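Local coordinates for hemoglobin-like protein (Methylacidiphilum infernorum, PDB 4NK2) that binds heme b as a group II truncated hemoglobin and probably binds and carries oxygen, at residues K65-E68 / V69-N73. Residues are numbered along the deposited sequence; the frame is centred on the assembly and turned at random. Where two conformers were deposited one is given.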
ATOM      1  N   LYS A  65      -6.440 -18.518 -24.737  1.00 33.30           N
ATOM      2  CA  LYS A  65      -7.389 -17.595 -25.354  1.00 32.52           C
ATOM      3  C   LYS A  65      -8.062 -16.743 -24.293  1.00 26.63           C
ATOM      4  O   LYS A  65      -8.293 -15.544 -24.496  1.00 31.09           O
ATOM      5  CB  LYS A  65      -8.445 -18.349 -26.158  1.00 30.22           C
ATOM      6  CG  LYS A  65      -9.463 -17.431 -26.825  1.00 31.25           C
ATOM      7  CD  LYS A  65     -10.559 -18.254 -27.553  1.00 39.44           C
ATOM      8  CE  LYS A  65     -11.595 -17.319 -28.151  1.00 44.65           C
ATOM      9  NZ  LYS A  65     -12.523 -18.022 -29.073  1.00 46.59           N
ATOM     10  N   LEU A  66      -8.370 -17.362 -23.154  1.00 25.39           N
ATOM     11  CA  LEU A  66      -8.954 -16.652 -22.016  1.00 27.96           C
ATOM     12  C   LEU A  66      -8.053 -15.492 -21.626  1.00 27.61           C
ATOM     13  O   LEU A  66      -8.513 -14.367 -21.411  1.00 28.32           O
ATOM     14  CB  LEU A  66      -9.094 -17.607 -20.827  1.00 23.56           C
ATOM     15  CG  LEU A  66      -9.341 -16.986 -19.452  1.00 26.13           C
ATOM     16  CD1 LEU A  66     -10.654 -16.179 -19.423  1.00 23.45           C
ATOM     17  CD2 LEU A  66      -9.337 -18.062 -18.351  1.00 24.65           C
ATOM     18  N   VAL A  67      -6.762 -15.775 -21.513  1.00 27.59           N
ATOM     19  CA  VAL A  67      -5.815 -14.742 -21.088  1.00 27.91           C
ATOM     20  C   VAL A  67      -5.730 -13.665 -22.158  1.00 29.50           C
ATOM     21  O   VAL A  67      -5.741 -12.463 -21.860  1.00 32.12           O
ATOM     22  CB  VAL A  67      -4.442 -15.349 -20.823  1.00 27.23           C
ATOM     23  CG1 VAL A  67      -3.392 -14.249 -20.601  1.00 25.40           C
ATOM     24  CG2 VAL A  67      -4.520 -16.274 -19.596  1.00 26.30           C
ATOM     25  N   GLU A  68      -5.660 -14.094 -23.413  1.00 29.77           N
ATOM     26  CA  GLU A  68      -5.646 -13.151 -24.531  1.00 32.74           C
ATOM     27  C   GLU A  68      -6.867 -12.241 -24.473  1.00 32.21           C
ATOM     28  O   GLU A  68      -6.745 -11.026 -24.556  1.00 29.64           O
ATOM     29  CB  GLU A  68      -5.600 -13.912 -25.862  1.00 32.22           C
ATOM     30  CG  GLU A  68      -5.898 -13.068 -27.096  1.00 34.19           C
ATOM     31  CD  GLU A  68      -4.861 -11.993 -27.363  1.00 44.22           C
ATOM     32  OE1 GLU A  68      -3.652 -12.239 -27.140  1.00 45.40           O
ATOM     33  OE2 GLU A  68      -5.256 -10.897 -27.823  1.00 49.04           O
ATOM     34  N   VAL A  69      -8.051 -12.822 -24.315  1.00 28.11           N
ATOM     35  CA  VAL A  69      -9.267 -12.015 -24.260  1.00 27.43           C
ATOM     36  C   VAL A  69      -9.280 -11.110 -23.026  1.00 29.24           C
ATOM     37  O   VAL A  69      -9.708  -9.951 -23.094  1.00 28.16           O
ATOM     38  CB  VAL A  69     -10.531 -12.912 -24.313  1.00 29.28           C
ATOM     39  CG1 VAL A  69     -11.786 -12.111 -23.982  1.00 30.34           C
ATOM     40  CG2 VAL A  69     -10.649 -13.566 -25.693  1.00 30.22           C
ATOM     41  N   HIS A  70      -8.804 -11.620 -21.894  1.00 28.82           N
ATOM     42  CA  HIS A  70      -8.787 -10.793 -20.685  1.00 27.10           C
ATOM     43  C   HIS A  70      -7.963  -9.547 -20.986  1.00 31.29           C
ATOM     44  O   HIS A  70      -8.318  -8.431 -20.604  1.00 27.04           O
ATOM     45  CB  HIS A  70      -8.194 -11.564 -19.492  1.00 28.57           C
ATOM     46  CG  HIS A  70      -8.047 -10.740 -18.243  1.00 32.62           C
ATOM     47  ND1 HIS A  70      -6.860 -10.655 -17.546  1.00 33.40           N
ATOM     48  CD2 HIS A  70      -8.936  -9.973 -17.564  1.00 30.75           C
ATOM     49  CE1 HIS A  70      -7.022  -9.864 -16.495  1.00 34.38           C
ATOM     50  NE2 HIS A  70      -8.275  -9.441 -16.485  1.00 29.63           N
ATOM     51  N   HIS A  71      -6.848  -9.759 -21.660  1.00 31.88           N
ATOM     52  CA  HIS A  71      -6.003  -8.573 -21.989  0.58 34.48           C
ATOM     53  C   HIS A  71      -6.640  -7.657 -22.995  1.00 31.96           C
ATOM     54  O   HIS A  71      -6.519  -6.474 -22.797  0.88 34.29           O
ATOM     55  CB  HIS A  71      -4.605  -9.034 -22.415  0.58 35.81           C
ATOM     56  CG  HIS A  71      -3.691  -9.293 -21.255  0.58 38.80           C
ATOM     57  ND1 HIS A  71      -2.915  -8.305 -20.694  0.58 40.09           N
ATOM     58  CD2 HIS A  71      -3.455 -10.414 -20.532  0.58 38.07           C
ATOM     59  CE1 HIS A  71      -2.226  -8.805 -19.685  0.58 40.77           C
ATOM     60  NE2 HIS A  71      -2.537 -10.084 -19.562  0.58 35.42           N
ATOM     61  N   GLU A  72      -7.403  -8.146 -23.951  1.00 33.90           N
ATOM     62  CA  GLU A  72      -8.148  -7.266 -24.856  1.00 32.80           C
ATOM     63  C   GLU A  72      -9.107  -6.392 -24.043  1.00 33.49           C
ATOM     64  O   GLU A  72      -9.219  -5.182 -24.281  1.00 36.26           O
ATOM     65  CB  GLU A  72      -8.886  -8.078 -25.926  1.00 33.04           C
ATOM     66  CG  GLU A  72      -7.935  -8.760 -26.901  1.00 35.75           C
ATOM     67  CD  GLU A  72      -8.619  -9.783 -27.774  1.00 40.03           C
ATOM     68  OE1 GLU A  72      -9.866  -9.854 -27.752  1.00 45.20           O
ATOM     69  OE2 GLU A  72      -7.909 -10.525 -28.479  1.00 44.38           O
ATOM     70  N   ASN A  73      -9.785  -6.994 -23.067  1.00 32.82           N
ATOM     71  CA  ASN A  73     -10.691  -6.251 -22.195  1.00 30.93           C
ATOM     72  C   ASN A  73      -9.927  -5.186 -21.396  1.00 36.42           C
ATOM     73  O   ASN A  73     -10.355  -4.041 -21.294  1.00 34.58           O
ATOM     74  CB  ASN A  73     -11.438  -7.207 -21.246  1.00 31.71           C
ATOM     75  CG  ASN A  73     -12.449  -8.097 -21.982  1.00 36.12           C
ATOM     76  OD1 ASN A  73     -12.785  -7.833 -23.140  1.00 31.05           O
ATOM     77  ND2 ASN A  73     -12.934  -9.151 -21.311  1.00 29.96           N
TER
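Glu68 and Glu72 meet because Glu68 sends CG anti to its own N (chi1 167°) and then bends at chi2 (65°), while Glu72 holds its CG anti to the carbonyl carbon and runs back, extended, toward the preceding turn of helix 53-75. Their carboxylates converge with planes 63° apart, and Glu68 OE2 lies 2.8 Å from Glu72 OE2. Beneath them the helix is regular: Glu72 N donates to Glu68 O at 3.0 Å, and Val69 N reaches Lys65 O at 2.7 Å. On the flank beside the glutamates, Val69 CG2 lies 3.3 Å from Lys65 O and also borders the extended lysine chain. In one of the two conformers of His71, Val67 and His71 run side by side on the face turned to helix 87-104, CG1 of the valine 3.8 Å from CD2 of the imidazole, whose edge then faces Val67 O in the ring plane. His70 points to helix 131-147, where NE2 bonds to Trp137 O and the ring stacks on Tyr141; Trp137 belongs to the heme site. Without the Glu68 carboxylate, as with an alanine here, Glu72 is likely to lose its close oxygen neighbour and turn more freely. Two carboxylate oxygens this near suggest that one acid is protonated and shares its hydrogen, easing the repulsion between like charges.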